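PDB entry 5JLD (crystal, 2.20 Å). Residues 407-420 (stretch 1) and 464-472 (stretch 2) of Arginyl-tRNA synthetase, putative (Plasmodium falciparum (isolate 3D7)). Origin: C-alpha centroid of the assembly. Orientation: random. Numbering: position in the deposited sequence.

Stretch 1 407-420: EGTERAKRDLLQRI
Stretch 2, residues 464-472: SYDNMLNVK

A long helix and a short one, far apart in sequence but adjacent in space, meet through a small, mainly van der Waals contact in which one leucine fits between the ridges of the longer helix and charged side chains border it.

Residues 407-420 are helical throughout, with phi/psi near -60/-45 and regular i to i+4 bonds such as Ala412 N to Gly408 O (2.9 Å). The second stretch begins with Ser464, extended at -146/118, followed by a short helix from Tyr465. Ser464 caps this helix: with chi1 t, its OG accepts from Asn467 N at 3.2 Å, occupying an amide that has no helical carbonyl to bond. Met468 N to Ser464 O (3.0 Å) and Leu469 N to Tyr465 O (2.9 Å) complete the turn. The chain then turns extended at Asn470 (-66/107), whose OD1 accepts from Lys472 N at 2.8 Å.

The axes approach to 10.8 Å and cross at -54°, the N-to-C directions running broadly the same way. Gly408 CA lies 6.5 Å from Tyr465 CA, and Ala412 CA 6.7 Å from Leu469 CA, so a step of four residues on each helix keeps the register.

Leu469 (chi1 m, chi2 t) is the knob, set among Gly408, Arg411, Ala412 and Asp415. Its CD1 lies 3.5 Å from Arg411 CB and 4.0 Å from Gly408 O, while its CD2 is 4.4 Å from Ala412 CB. At Gly408 the knob meets backbone, and a CB there would come within 3.9 Å of Met468 CE, so the absence of a side chain leaves room beside that methionine. Ala412, its CA-to-CB bond sideways, gives a looser apolar contact through its methyl, and its N lies 4.0 Å from Leu469 CD1. Asp415 (chi1 m) lines the hole as well, its OD2 4.0 Å from Leu469 CB, a contact of proximity rather than bonding.

Arg411, with chi1 to chi3 all m, sets its CB against Leu469 CD1, and the rest of the chain leads away toward the start of the short helix. Its NE forms a salt bridge with Asp466 OD1 at 3.6 Å; Asp466 (chi1 m) points its CA-to-CB bond sideways, but its carboxylate comes nearer. Arg411 NE also lies 4.3 Å from Tyr465 CB. The model lacks the arginine beyond NE and the tyrosine beyond CB, and no hydrogen bond crosses among the modelled atoms.

Farther along, Arg419 (m, t, m, chi4 -99°) reaches Val471 (chi1 p, 77°). Arg419 NH1 is 4.0 Å from Val471 CB, and Val471 CG2 covers one face of the guanidinium. That face is poorly hydrated and accepts a methyl readily, while NE and NH2 find hydrogen-bond partners elsewhere in the structure.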

ATOM      1  N   GLU A 407      18.567 -11.227  13.469  1.00 75.72           N
ATOM      2  CA  GLU A 407      19.571 -11.823  12.596  1.00 78.79           C
ATOM      3  C   GLU A 407      19.916 -10.875  11.451  1.00 74.07           C
ATOM      4  O   GLU A 407      21.108 -10.639  11.150  1.00 73.06           O
ATOM      5  CB  GLU A 407      19.074 -13.154  12.037  1.00 88.27           C
ATOM      6  CG  GLU A 407      19.930 -13.696  10.909  1.00 98.64           C
ATOM      7  CD  GLU A 407      19.642 -15.152  10.607  1.00105.34           C
ATOM      8  OE1 GLU A 407      18.548 -15.637  10.973  1.00104.53           O
ATOM      9  OE2 GLU A 407      20.518 -15.812  10.009  1.00108.96           O
ATOM     10  N   GLY A 408      18.867 -10.341  10.817  1.00 63.07           N
ATOM     11  CA  GLY A 408      19.051  -9.309   9.816  1.00 60.65           C
ATOM     12  C   GLY A 408      19.860  -8.139  10.355  1.00 63.54           C
ATOM     13  O   GLY A 408      20.774  -7.654   9.709  1.00 60.47           O
ATOM     14  N   THR A 409      19.525  -7.696  11.559  1.00 67.35           N
ATOM     15  CA  THR A 409      20.207  -6.585  12.206  1.00 67.24           C
ATOM     16  C   THR A 409      21.695  -6.882  12.339  1.00 62.54           C
ATOM     17  O   THR A 409      22.531  -6.046  11.997  1.00 61.26           O
ATOM     18  CB  THR A 409      19.579  -6.283  13.592  1.00 68.20           C
ATOM     19  OG1 THR A 409      18.222  -5.871  13.409  1.00 65.77           O
ATOM     20  CG2 THR A 409      20.337  -5.194  14.329  1.00 68.81           C
ATOM     21  N   GLU A 410      22.016  -8.085  12.809  1.00 58.65           N
ATOM     22  CA  GLU A 410      23.403  -8.525  12.896  1.00 61.75           C
ATOM     23  C   GLU A 410      24.113  -8.451  11.534  1.00 67.80           C
ATOM     24  O   GLU A 410      25.222  -7.916  11.428  1.00 69.20           O
ATOM     25  CB  GLU A 410      23.470  -9.950  13.455  1.00 69.40           C
ATOM     26  N   ARG A 411      23.467  -8.976  10.494  1.00 71.16           N
ATOM     27  CA  ARG A 411      24.025  -8.897   9.141  1.00 73.34           C
ATOM     28  C   ARG A 411      24.288  -7.447   8.658  1.00 74.85           C
ATOM     29  O   ARG A 411      25.368  -7.132   8.114  1.00 70.31           O
ATOM     30  CB  ARG A 411      23.090  -9.611   8.158  1.00 77.85           C
ATOM     31  CG  ARG A 411      23.376 -11.090   7.973  1.00 86.58           C
ATOM     32  CD  ARG A 411      24.568 -11.290   7.043  1.00 94.33           C
ATOM     33  NE  ARG A 411      24.176 -11.261   5.636  1.00 93.08           N
ATOM     34  N   ALA A 412      23.301  -6.572   8.858  1.00 69.41           N
ATOM     35  CA  ALA A 412      23.410  -5.174   8.458  1.00 62.03           C
ATOM     36  C   ALA A 412      24.541  -4.481   9.211  1.00 62.44           C
ATOM     37  O   ALA A 412      25.325  -3.753   8.616  1.00 66.08           O
ATOM     38  CB  ALA A 412      22.097  -4.442   8.685  1.00 53.62           C
ATOM     39  N   LYS A 413      24.620  -4.713  10.516  1.00 65.14           N
ATOM     40  CA  LYS A 413      25.684  -4.132  11.319  1.00 72.46           C
ATOM     41  C   LYS A 413      27.047  -4.614  10.837  1.00 82.24           C
ATOM     42  O   LYS A 413      27.976  -3.824  10.722  1.00 85.65           O
ATOM     43  CB  LYS A 413      25.520  -4.473  12.798  1.00 71.17           C
ATOM     44  CG  LYS A 413      26.765  -4.128  13.593  1.00 78.37           C
ATOM     45  CD  LYS A 413      26.656  -4.518  15.041  1.00 86.46           C
ATOM     46  CE  LYS A 413      25.697  -3.614  15.772  1.00 93.75           C
ATOM     47  NZ  LYS A 413      25.722  -3.902  17.235  1.00100.13           N
ATOM     48  N   ARG A 414      27.157  -5.911  10.564  1.00 86.14           N
ATOM     49  CA  ARG A 414      28.391  -6.487  10.018  1.00 89.18           C
ATOM     50  C   ARG A 414      28.827  -5.773   8.732  1.00 81.10           C
ATOM     51  O   ARG A 414      29.970  -5.283   8.615  1.00 76.66           O
ATOM     52  CB  ARG A 414      28.197  -7.985   9.761  1.00 94.88           C
ATOM     53  CG  ARG A 414      29.256  -8.637   8.887  1.00108.53           C
ATOM     54  CD  ARG A 414      28.957 -10.121   8.690  1.00120.31           C
ATOM     55  NE  ARG A 414      28.997 -10.513   7.283  1.00125.56           N
ATOM     56  CZ  ARG A 414      28.393 -11.589   6.787  1.00125.15           C
ATOM     57  NH1 ARG A 414      27.689 -12.385   7.583  1.00121.18           N
ATOM     58  NH2 ARG A 414      28.486 -11.864   5.492  1.00125.51           N
ATOM     59  N   ASP A 415      27.910  -5.699   7.771  1.00 72.71           N
ATOM     60  CA  ASP A 415      28.225  -5.042   6.510  1.00 72.93           C
ATOM     61  C   ASP A 415      28.621  -3.581   6.742  1.00 77.93           C
ATOM     62  O   ASP A 415      29.583  -3.080   6.143  1.00 79.82           O
ATOM     63  CB  ASP A 415      27.043  -5.135   5.548  1.00 65.01           C
ATOM     64  CG  ASP A 415      26.607  -6.572   5.306  1.00 75.31           C
ATOM     65  OD1 ASP A 415      27.469  -7.479   5.380  1.00 86.51           O
ATOM     66  OD2 ASP A 415      25.404  -6.795   5.052  1.00 69.84           O
ATOM     67  N   LEU A 416      27.900  -2.923   7.649  1.00 75.19           N
ATOM     68  CA  LEU A 416      28.112  -1.513   7.958  1.00 75.38           C
ATOM     69  C   LEU A 416      29.497  -1.235   8.543  1.00 75.63           C
ATOM     70  O   LEU A 416      30.224  -0.399   8.025  1.00 83.46           O
ATOM     71  CB  LEU A 416      27.031  -1.010   8.919  1.00 76.16           C
ATOM     72  CG  LEU A 416      27.153   0.444   9.381  1.00 80.42           C
ATOM     73  CD1 LEU A 416      27.232   1.381   8.190  1.00 86.86           C
ATOM     74  CD2 LEU A 416      25.992   0.832  10.281  1.00 79.93           C
ATOM     75  N   LEU A 417      29.852  -1.927   9.621  1.00 74.19           N
ATOM     76  CA  LEU A 417      31.174  -1.791  10.225  1.00 80.04           C
ATOM     77  C   LEU A 417      32.263  -2.128   9.217  1.00 90.14           C
ATOM     78  O   LEU A 417      33.295  -1.447   9.150  1.00 95.03           O
ATOM     79  CB  LEU A 417      31.311  -2.691  11.456  1.00 82.08           C
ATOM     80  CG  LEU A 417      30.548  -2.333  12.735  1.00 79.49           C
ATOM     81  CD1 LEU A 417      30.467  -3.537  13.652  1.00 73.05           C
ATOM     82  CD2 LEU A 417      31.225  -1.173  13.457  1.00 81.81           C
ATOM     83  N   GLN A 418      32.024  -3.172   8.425  1.00 93.21           N
ATOM     84  CA  GLN A 418      32.981  -3.561   7.395  1.00 94.05           C
ATOM     85  C   GLN A 418      33.181  -2.425   6.381  1.00 91.66           C
ATOM     86  O   GLN A 418      34.284  -2.230   5.869  1.00 93.70           O
ATOM     87  CB  GLN A 418      32.521  -4.856   6.712  1.00 96.14           C
ATOM     88  CG  GLN A 418      33.382  -5.329   5.556  1.00 99.28           C
ATOM     89  CD  GLN A 418      33.040  -4.631   4.257  1.00104.12           C
ATOM     90  OE1 GLN A 418      31.871  -4.362   3.976  1.00106.74           O
ATOM     91  NE2 GLN A 418      34.061  -4.312   3.467  1.00103.69           N
ATOM     92  N   ARG A 419      32.118  -1.672   6.101  1.00 85.84           N
ATOM     93  CA  ARG A 419      32.214  -0.527   5.193  1.00 83.15           C
ATOM     94  C   ARG A 419      32.942   0.648   5.842  1.00 87.06           C
ATOM     95  O   ARG A 419      33.748   1.323   5.199  1.00 84.13           O
ATOM     96  CB  ARG A 419      30.826  -0.079   4.733  1.00 78.09           C
ATOM     97  CG  ARG A 419      30.175  -0.995   3.709  1.00 75.26           C
ATOM     98  CD  ARG A 419      28.974  -0.329   3.066  1.00 73.97           C
ATOM     99  NE  ARG A 419      27.952   0.004   4.049  1.00 79.12           N
ATOM    100  CZ  ARG A 419      26.871  -0.732   4.277  1.00 82.03           C
ATOM    101  NH1 ARG A 419      26.674  -1.847   3.586  1.00 84.50           N
ATOM    102  NH2 ARG A 419      25.985  -0.353   5.190  1.00 80.52           N
ATOM    103  N   ILE A 420      32.653   0.885   7.118  1.00 90.27           N
ATOM    104  CA  ILE A 420      33.263   1.981   7.865  1.00 93.59           C
ATOM    105  C   ILE A 420      34.774   1.781   7.990  1.00 98.15           C
ATOM    106  O   ILE A 420      35.541   2.747   7.945  1.00 94.86           O
ATOM    107  CB  ILE A 420      32.623   2.119   9.266  1.00 91.15           C
ATOM    108  CG1 ILE A 420      31.285   2.853   9.158  1.00 91.89           C
ATOM    109  CG2 ILE A 420      33.527   2.879  10.218  1.00 95.00           C
ATOM    110  CD1 ILE A 420      30.566   3.028  10.487  1.00 95.08           C
ATOM    111  N   SER A 464      15.872 -13.684   1.460  1.00 74.06           N
ATOM    112  CA  SER A 464      17.319 -13.810   1.483  1.00 72.78           C
ATOM    113  C   SER A 464      17.948 -12.539   2.017  1.00 67.00           C
ATOM    114  O   SER A 464      17.792 -11.474   1.425  1.00 64.32           O
ATOM    115  CB  SER A 464      17.864 -14.111   0.088  1.00 77.95           C
ATOM    116  OG  SER A 464      19.276 -13.983   0.068  1.00 80.78           O
ATOM    117  N   TYR A 465      18.644 -12.653   3.141  1.00 65.73           N
ATOM    118  CA  TYR A 465      19.346 -11.520   3.716  1.00 64.90           C
ATOM    119  C   TYR A 465      20.438 -11.008   2.767  1.00 73.00           C
ATOM    120  O   TYR A 465      20.671  -9.803   2.680  1.00 80.45           O
ATOM    121  CB  TYR A 465      19.953 -11.896   5.068  1.00 54.83           C
ATOM    122  N   ASP A 466      21.100 -11.922   2.060  1.00 66.83           N
ATOM    123  CA  ASP A 466      22.140 -11.534   1.110  1.00 80.43           C
ATOM    124  C   ASP A 466      21.570 -10.611   0.028  1.00 78.38           C
ATOM    125  O   ASP A 466      22.090  -9.522  -0.220  1.00 80.14           O
ATOM    126  CB  ASP A 466      22.775 -12.770   0.472  1.00 91.24           C
ATOM    127  CG  ASP A 466      23.700 -13.511   1.423  1.00100.05           C
ATOM    128  OD1 ASP A 466      24.056 -12.947   2.482  1.00103.23           O
ATOM    129  OD2 ASP A 466      24.067 -14.663   1.110  1.00101.77           O
ATOM    130  N   ASN A 467      20.484 -11.054  -0.592  1.00 72.96           N
ATOM    131  CA  ASN A 467      19.813 -10.288  -1.623  1.00 73.73           C
ATOM    132  C   ASN A 467      19.274  -8.958  -1.111  1.00 79.48           C
ATOM    133  O   ASN A 467      19.371  -7.944  -1.802  1.00 82.43           O
ATOM    134  CB  ASN A 467      18.670 -11.107  -2.225  1.00 74.70           C
ATOM    135  CG  ASN A 467      19.162 -12.327  -2.974  1.00 79.01           C
ATOM    136  OD1 ASN A 467      20.321 -12.389  -3.387  1.00 74.44           O
ATOM    137  ND2 ASN A 467      18.285 -13.309  -3.148  1.00 83.99           N
ATOM    138  N   MET A 468      18.706  -8.950   0.095  1.00 69.09           N
ATOM    139  CA  MET A 468      18.037  -7.738   0.546  1.00 66.30           C
ATOM    140  C   MET A 468      19.003  -6.716   1.152  1.00 60.57           C
ATOM    141  O   MET A 468      18.712  -5.527   1.173  1.00 54.87           O
ATOM    142  CB  MET A 468      16.926  -8.068   1.545  1.00 64.06           C
ATOM    143  CG  MET A 468      17.397  -8.382   2.948  1.00 65.88           C
ATOM    144  SD  MET A 468      16.029  -8.314   4.116  1.00 81.85           S
ATOM    145  CE  MET A 468      16.777  -9.097   5.547  1.00103.05           C
ATOM    146  N   LEU A 469      20.162  -7.157   1.620  1.00 62.30           N
ATOM    147  CA  LEU A 469      21.079  -6.221   2.261  1.00 60.51           C
ATOM    148  C   LEU A 469      22.209  -5.745   1.335  1.00 64.45           C
ATOM    149  O   LEU A 469      23.075  -4.980   1.750  1.00 61.45           O
ATOM    150  CB  LEU A 469      21.649  -6.847   3.539  1.00 53.76           C
ATOM    151  CG  LEU A 469      20.586  -7.118   4.609  1.00 51.11           C
ATOM    152  CD1 LEU A 469      21.139  -7.928   5.780  1.00 55.52           C
ATOM    153  CD2 LEU A 469      19.988  -5.818   5.116  1.00 53.99           C
ATOM    154  N   ASN A 470      22.166  -6.171   0.074  1.00 66.50           N
ATOM    155  CA  ASN A 470      23.185  -5.818  -0.911  1.00 64.28           C
ATOM    156  C   ASN A 470      23.178  -4.323  -1.242  1.00 63.49           C
ATOM    157  O   ASN A 470      22.282  -3.824  -1.933  1.00 57.40           O
ATOM    158  CB  ASN A 470      22.983  -6.647  -2.181  1.00 67.28           C
ATOM    159  CG  ASN A 470      24.127  -6.507  -3.173  1.00 74.71           C
ATOM    160  OD1 ASN A 470      24.992  -5.637  -3.046  1.00 71.19           O
ATOM    161  ND2 ASN A 470      24.129  -7.371  -4.178  1.00 78.61           N
ATOM    162  N   VAL A 471      24.192  -3.614  -0.756  1.00 65.57           N
ATOM    163  CA  VAL A 471      24.285  -2.172  -0.964  1.00 69.50           C
ATOM    164  C   VAL A 471      24.359  -1.834  -2.466  1.00 66.47           C
ATOM    165  O   VAL A 471      24.068  -0.711  -2.869  1.00 60.29           O
ATOM    166  CB  VAL A 471      25.518  -1.575  -0.216  1.00 66.46           C
ATOM    167  CG1 VAL A 471      26.812  -1.864  -0.974  1.00 61.98           C
ATOM    168  CG2 VAL A 471      25.351  -0.084  -0.001  1.00 67.86           C
ATOM    169  N   LYS A 472      24.710  -2.832  -3.279  1.00 69.08           N
ATOM    170  CA  LYS A 472      24.868  -2.677  -4.730  1.00 74.12           C
ATOM    171  C   LYS A 472      23.600  -2.979  -5.519  1.00 66.54           C
ATOM    172  O   LYS A 472      23.441  -2.527  -6.648  1.00 75.63           O
ATOM    173  CB  LYS A 472      25.983  -3.596  -5.247  1.00 85.27           C
ATOM    174  CG  LYS A 472      27.294  -2.912  -5.575  1.00 95.08           C
ATOM    175  CD  LYS A 472      27.785  -2.034  -4.433  1.00 99.31           C
ATOM    176  CE  LYS A 472      29.313  -1.945  -4.434  1.00 95.62           C
ATOM    177  NZ  LYS A 472      29.836  -1.001  -3.404  1.00 91.66           N
TER